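PDB 1E6Y: methyl-coenzyme M reductase subunit beta from Methanosarcina barkeri, which forms part of the nickel enzyme, dependent on coenzyme F430, that releases methane from methyl-coenzyme M with coenzyme B as reductant in the last step of methanogenesis. Local coordinates for residues 279-284 / 290-295; 294-299 / 344-349. All blocks are in the same frame, centred on the assembly; numbering follows the deposited sequence.

Interaction 1: residues 279-284 / 290-295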
loop_
_atom_site.group_PDB
_atom_site.type_symbol
_atom_site.label_atom_id
_atom_site.label_comp_id
_atom_site.label_asym_id
_atom_site.label_seq_id
_atom_site.Cartn_x
_atom_site.Cartn_y
_atom_site.Cartn_z
ATOM N N SER E 279 -21.515 -10.385 -42.776
ATOM C CA SER E 279 -21.600 -10.541 -44.225
ATOM C C SER E 279 -20.232 -10.272 -44.832
ATOM O O SER E 279 -19.411 -9.575 -44.236
ATOM C CB SER E 279 -22.608 -9.548 -44.814
ATOM O OG SER E 279 -23.914 -9.780 -44.320
ATOM N N VAL E 280 -19.997 -10.805 -46.029
ATOM C CA VAL E 280 -18.808 -10.442 -46.794
ATOM C C VAL E 280 -18.884 -8.958 -47.139
ATOM O O VAL E 280 -19.928 -8.467 -47.575
ATOM C CB VAL E 280 -18.689 -11.268 -48.099
ATOM C CG1 VAL E 280 -17.504 -10.778 -48.931
ATOM C CG2 VAL E 280 -18.518 -12.740 -47.770
ATOM N N ASP E 281 -17.826 -8.231 -46.791
ATOM C CA ASP E 281 -17.726 -6.799 -47.059
ATOM C C ASP E 281 -16.997 -6.568 -48.381
ATOM O O ASP E 281 -17.473 -5.833 -49.248
ATOM C CB ASP E 281 -16.971 -6.109 -45.915
ATOM C CG ASP E 281 -16.920 -4.595 -46.060
ATOM O OD1 ASP E 281 -15.927 -3.991 -45.601
ATOM O OD2 ASP E 281 -17.882 -4.003 -46.593
ATOM N N LYS E 282 -15.861 -7.237 -48.538
ATOM C CA LYS E 282 -15.050 -7.120 -49.743
ATOM C C LYS E 282 -14.215 -8.386 -49.910
ATOM O O LYS E 282 -13.892 -9.063 -48.931
ATOM C CB LYS E 282 -14.134 -5.894 -49.643
ATOM C CG LYS E 282 -13.464 -5.508 -50.954
ATOM C CD LYS E 282 -12.624 -4.238 -50.824
ATOM C CE LYS E 282 -11.217 -4.541 -50.328
ATOM N NZ LYS E 282 -11.229 -5.064 -48.935
ATOM N N THR E 283 -13.945 -8.749 -51.159
ATOM C CA THR E 283 -13.063 -9.870 -51.450
ATOM C C THR E 283 -11.731 -9.365 -51.987
ATOM O O THR E 283 -11.684 -8.507 -52.871
ATOM C CB THR E 283 -13.695 -10.838 -52.472
ATOM O OG1 THR E 283 -14.934 -11.332 -51.951
ATOM C CG2 THR E 283 -12.776 -12.019 -52.734
ATOM N N ALA E 284 -10.654 -9.852 -51.382
ATOM C CA ALA E 284 -9.296 -9.508 -51.779
ATOM C C ALA E 284 -8.865 -10.317 -53.008
ATOM O O ALA E 284 -9.505 -11.312 -53.358
ATOM C CB ALA E 284 -8.362 -9.777 -50.622
ATOM N N PHE E 290 -13.042 -10.452 -46.672
ATOM C CA PHE E 290 -13.097 -9.582 -45.505
ATOM C C PHE E 290 -14.559 -9.420 -45.110
ATOM O O PHE E 290 -15.371 -8.945 -45.905
ATOM C CB PHE E 290 -12.501 -8.209 -45.829
ATOM C CG PHE E 290 -11.011 -8.222 -46.047
ATOM C CD1 PHE E 290 -10.474 -7.888 -47.289
ATOM C CD2 PHE E 290 -10.142 -8.510 -44.999
ATOM C CE1 PHE E 290 -9.094 -7.837 -47.480
ATOM C CE2 PHE E 290 -8.758 -8.460 -45.181
ATOM C CZ PHE E 290 -8.235 -8.124 -46.424
ATOM N N TYR E 291 -14.900 -9.854 -43.901
ATOM C CA TYR E 291 -16.272 -9.752 -43.417
ATOM C C TYR E 291 -16.529 -8.422 -42.724
ATOM O O TYR E 291 -15.594 -7.697 -42.387
ATOM C CB TYR E 291 -16.587 -10.907 -42.462
ATOM C CG TYR E 291 -16.787 -12.231 -43.160
ATOM C CD1 TYR E 291 -15.698 -12.970 -43.618
ATOM C CD2 TYR E 291 -18.068 -12.699 -43.447
ATOM C CE1 TYR E 291 -15.878 -14.135 -44.355
ATOM C CE2 TYR E 291 -18.261 -13.862 -44.183
ATOM C CZ TYR E 291 -17.163 -14.573 -44.636
ATOM O OH TYR E 291 -17.353 -15.703 -45.394
ATOM N N LYS E 292 -17.806 -8.065 -42.619
ATOM C CA LYS E 292 -18.238 -6.944 -41.789
ATOM C C LYS E 292 -19.303 -7.436 -40.812
ATOM O O LYS E 292 -20.046 -8.373 -41.113
ATOM C CB LYS E 292 -18.813 -5.816 -42.651
ATOM C CG LYS E 292 -20.053 -6.203 -43.442
ATOM C CD LYS E 292 -20.558 -5.046 -44.285
ATOM C CE LYS E 292 -21.655 -5.497 -45.239
ATOM N NZ LYS E 292 -22.218 -4.350 -46.010
ATOM N N ALA E 293 -19.314 -6.855 -39.617
ATOM C CA ALA E 293 -20.348 -7.150 -38.636
ATOM C C ALA E 293 -21.534 -6.212 -38.845
ATOM O O ALA E 293 -21.390 -4.989 -38.794
ATOM C CB ALA E 293 -19.789 -6.996 -37.223
ATOM N N ASN E 294 -22.697 -6.795 -39.126
ATOM C CA ASN E 294 -23.919 -6.025 -39.334
ATOM C C ASN E 294 -24.523 -5.581 -38.004
ATOM O O ASN E 294 -25.258 -4.593 -37.944
ATOM C CB ASN E 294 -24.936 -6.856 -40.118
ATOM C CG ASN E 294 -24.401 -7.311 -41.466
ATOM O OD1 ASN E 294 -23.884 -6.509 -42.246
ATOM N ND2 ASN E 294 -24.502 -8.605 -41.734
ATOM N N ASP E 295 -24.247 -6.346 -36.953
ATOM C CA ASP E 295 -24.605 -5.960 -35.590
ATOM C C ASP E 295 -23.371 -6.213 -34.738
ATOM O O ASP E 295 -23.015 -7.359 -34.479
ATOM C CB ASP E 295 -25.779 -6.808 -35.080
ATOM C CG ASP E 295 -26.350 -6.302 -33.754
ATOM O OD1 ASP E 295 -25.577 -5.877 -32.872
ATOM O OD2 ASP E 295 -27.580 -6.392 -33.568
HETATM O O HOH W 1 -20.329 -3.888 -48.074
#

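Interaction 2: residues 294-299 / 344-349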
loop_
_atom_site.group_PDB
_atom_site.type_symbol
_atom_site.label_atom_id
_atom_site.label_comp_id
_atom_site.label_asym_id
_atom_site.label_seq_id
_atom_site.Cartn_x
_atom_site.Cartn_y
_atom_site.Cartn_z
ATOM N N ASN E 294 -22.697 -6.795 -39.126
ATOM C CA ASN E 294 -23.919 -6.025 -39.334
ATOM C C ASN E 294 -24.523 -5.581 -38.004
ATOM O O ASN E 294 -25.258 -4.593 -37.944
ATOM C CB ASN E 294 -24.936 -6.856 -40.118
ATOM C CG ASN E 294 -24.401 -7.311 -41.466
ATOM O OD1 ASN E 294 -23.884 -6.509 -42.246
ATOM N ND2 ASN E 294 -24.502 -8.605 -41.734
ATOM N N ASP E 295 -24.247 -6.346 -36.953
ATOM C CA ASP E 295 -24.605 -5.960 -35.590
ATOM C C ASP E 295 -23.371 -6.213 -34.738
ATOM O O ASP E 295 -23.015 -7.359 -34.479
ATOM C CB ASP E 295 -25.779 -6.808 -35.080
ATOM C CG ASP E 295 -26.350 -6.302 -33.754
ATOM O OD1 ASP E 295 -25.577 -5.877 -32.872
ATOM O OD2 ASP E 295 -27.580 -6.392 -33.568
ATOM N N VAL E 296 -22.688 -5.137 -34.360
ATOM C CA VAL E 296 -21.389 -5.255 -33.706
ATOM C C VAL E 296 -21.471 -5.888 -32.311
ATOM O O VAL E 296 -20.761 -6.854 -32.035
ATOM C CB VAL E 296 -20.661 -3.883 -33.634
ATOM C CG1 VAL E 296 -19.352 -4.016 -32.860
ATOM C CG2 VAL E 296 -20.387 -3.367 -35.046
ATOM N N PRO E 297 -22.400 -5.419 -31.452
ATOM C CA PRO E 297 -22.551 -6.078 -30.146
ATOM C C PRO E 297 -22.972 -7.548 -30.237
ATOM O O PRO E 297 -22.544 -8.368 -29.426
ATOM C CB PRO E 297 -23.603 -5.224 -29.436
ATOM C CG PRO E 297 -23.476 -3.875 -30.075
ATOM C CD PRO E 297 -23.192 -4.179 -31.524
ATOM N N LYS E 298 -23.770 -7.892 -31.246
ATOM C CA LYS E 298 -24.172 -9.283 -31.451
ATOM C C LYS E 298 -23.015 -10.158 -31.916
ATOM O O LYS E 298 -22.888 -11.304 -31.490
ATOM C CB LYS E 298 -25.310 -9.370 -32.463
ATOM C CG LYS E 298 -26.667 -9.566 -31.829
ATOM C CD LYS E 298 -27.597 -10.288 -32.777
ATOM C CE LYS E 298 -28.927 -10.544 -32.125
ATOM N NZ LYS E 298 -30.017 -10.476 -33.128
ATOM N N TRP E 299 -22.194 -9.628 -32.818
ATOM C CA TRP E 299 -20.990 -10.329 -33.250
ATOM C C TRP E 299 -20.075 -10.579 -32.056
ATOM O O TRP E 299 -19.525 -11.669 -31.902
ATOM C CB TRP E 299 -20.240 -9.522 -34.318
ATOM C CG TRP E 299 -18.850 -10.034 -34.566
ATOM C CD1 TRP E 299 -17.678 -9.385 -34.300
ATOM C CD2 TRP E 299 -18.489 -11.344 -35.021
ATOM N NE1 TRP E 299 -16.609 -10.211 -34.551
ATOM C CE2 TRP E 299 -17.077 -11.420 -34.998
ATOM C CE3 TRP E 299 -19.220 -12.464 -35.443
ATOM C CZ2 TRP E 299 -16.381 -12.572 -35.381
ATOM C CZ3 TRP E 299 -18.527 -13.612 -35.823
ATOM C CH2 TRP E 299 -17.120 -13.654 -35.789
ATOM N N CYS E 344 -13.449 -11.296 -29.590
ATOM C CA CYS E 344 -14.310 -10.927 -28.476
ATOM C C CYS E 344 -13.713 -9.793 -27.649
ATOM O O CYS E 344 -12.516 -9.784 -27.357
ATOM C CB CYS E 344 -14.573 -12.133 -27.578
ATOM S SG CYS E 344 -15.756 -11.785 -26.263
ATOM N N ASP E 345 -14.548 -8.803 -27.347
ATOM C CA ASP E 345 -14.143 -7.613 -26.602
ATOM C C ASP E 345 -13.089 -6.813 -27.371
ATOM O O ASP E 345 -12.301 -6.071 -26.779
ATOM C CB ASP E 345 -13.618 -8.010 -25.215
ATOM C CG ASP E 345 -14.025 -7.029 -24.123
ATOM O OD1 ASP E 345 -14.702 -6.024 -24.410
ATOM O OD2 ASP E 345 -13.654 -7.266 -22.960
ATOM N N TYR E 346 -13.086 -6.982 -28.694
ATOM C CA TYR E 346 -12.265 -6.191 -29.610
ATOM C C TYR E 346 -10.779 -6.257 -29.273
ATOM O O TYR E 346 -10.059 -5.259 -29.353
ATOM C CB TYR E 346 -12.769 -4.742 -29.643
ATOM C CG TYR E 346 -14.276 -4.661 -29.724
ATOM C CD1 TYR E 346 -14.963 -5.279 -30.770
ATOM C CD2 TYR E 346 -15.023 -4.137 -28.667
ATOM C CE1 TYR E 346 -16.345 -5.396 -30.752
ATOM C CE2 TYR E 346 -16.409 -4.244 -28.643
ATOM C CZ TYR E 346 -17.063 -4.882 -29.686
ATOM O OH TYR E 346 -18.428 -5.048 -29.646
ATOM N N GLY E 347 -10.321 -7.468 -28.966
ATOM C CA GLY E 347 -8.924 -7.688 -28.656
ATOM C C GLY E 347 -8.665 -7.983 -27.191
ATOM O O GLY E 347 -7.637 -8.569 -26.858
ATOM N N LYS E 348 -9.597 -7.615 -26.316
ATOM C CA LYS E 348 -9.342 -7.672 -24.877
ATOM C C LYS E 348 -9.414 -9.070 -24.275
ATOM O O LYS E 348 -8.766 -9.338 -23.262
ATOM C CB LYS E 348 -10.281 -6.727 -24.121
ATOM C CG LYS E 348 -10.064 -5.257 -24.459
ATOM C CD LYS E 348 -10.103 -4.374 -23.225
ATOM C CE LYS E 348 -11.528 -4.030 -22.831
ATOM N NZ LYS E 348 -12.057 -2.866 -23.592
ATOM N N VAL E 349 -10.181 -9.970 -24.886
ATOM C CA VAL E 349 -10.141 -11.365 -24.454
ATOM C C VAL E 349 -8.818 -11.994 -24.877
ATOM O O VAL E 349 -8.157 -12.652 -24.078
ATOM C CB VAL E 349 -11.318 -12.192 -25.023
ATOM C CG1 VAL E 349 -11.133 -13.667 -24.679
ATOM C CG2 VAL E 349 -12.637 -11.690 -24.444
#

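Interaction 1: residues 279-284 / 290-295
Ser279 and Lys292 bond to each other twice through their backbones, Ser279 N to Lys292 O at 3.0 Å and Lys292 N to Ser279 O at 2.7 Å, which defines an antiparallel hydrogen-bonded pair. Further along, the register slips by one residue: Phe290 O accepts from both Asp281 N (2.7 Å) and Lys282 N (3.2 Å), each lying in the carbonyl plane, while Phe290 N returns a bond to Lys282 O. Asp281 is the extra residue. The short strand axes come within 4.1 Å, at 135° between their directions.

Among the side chains, Asn294 gives an amide N-H to Ser279 OG, the hydroxyl lying almost in the amide plane at 2.9 Å from Asn294 ND2; Gly276 O is a second partner of the same nitrogen. The Asp281 side chain lies nearly perpendicular to that of Lys292. Asp281 OD2 and Lys292 NZ stay 4.4 Å apart, too far for a salt bridge, and one water spans them, donating to the carboxylate and accepting from the ammonium. The other carboxylate oxygen, OD1, makes a salt bridge to Arg234 of the gamma subunit. Lys282 runs beside Phe290, and bends at chi3 and chi4 (86° and -66°) bring Lys282 NZ to 3.4 Å from Phe290 CD1; this ammonium is also paired with Glu230 of the gamma subunit. Ala284 CB meets the same ring at CE1. Val280 CG2 rests against Tyr291 CE2, a small apolar contact, although the two residues send their side chains apart.

With two consecutive residues facing one on the partner strand, the geometry is that of a classic beta bulge, set in a two-stranded antiparallel hairpin whose charged side chains reach the gamma subunit.

Interaction 2: residues 294-299 / 344-349
Val296 meets Tyr346 through a single methyl: Val296 CG1 lies 3.5 Å from Tyr346 OH and 3.9 Å from Tyr346 CE1, touching the outer end of the ring obliquely. That methyl stands opposite the backbone N about the first side-chain bond (chi1 176°), which directs it toward the tyrosine. With CG trans to the carbonyl carbon (chi1 -44°) the Tyr346 ring is aimed at Val296, and the length of the tyrosine spans much of the 10.0 Å between Val296 CA and Tyr346 CA. Pro297 adds only a loose approach, Pro297 CA lying 4.3 Å from Tyr346 OH.

The polar end of Tyr346 is satisfied by His232, whose NE2 is hydrogen-bonded to OH, while Phe242 of the gamma subunit packs edge-to-face with the ring and also touches Val296. An alanine in place of Tyr346 would probably leave His232 NE2 without its hydroxyl partner and open a gap beside Val296 CG1, where Phe242 of the gamma subunit would lose its edge-to-face ring partner.

Capping and backbone bonds place both segments at helix starts. Asp295 OD1 accepts from Lys298 N at 3.2 Å, approached from above the carboxylate plane, and OD2 of the same group pairs with Arg231. Trp299 N bonds to Asp295 O as the first helical turn closes. In the other segment Gly347 occupies the N-cap position; its backbone angles would press a CB against the preceding carbonyl oxygen.

The buried area is small, 101 Å², and the arrangement is side-chain packing between the N-terminal ends of helices 296-318 and 348-358, the first opened by an aspartate N-cap, in the helical C-terminal domain.

Asn294 and Asp295 belong to both interactions, since strand 289-293 runs directly into helix 296-318; Ala293 CB and Trp299 CB, 3.9 Å apart, pack at this junction. The centres lie about 14 Å apart. Interaction 1 is partly buried, about 36 Å from the chain centre, and covers 523 Å² through backbone hydrogen bonding, with charged side chains and a water at its edge. Interaction 2 lies deeper, about 23 Å from that centre, and its cross-segment contact is a small apolar one between buried residues distant in sequence. Both meet the gamma subunit, the first through charged partners on that subunit as well as packing, the second through aromatic and proline packing.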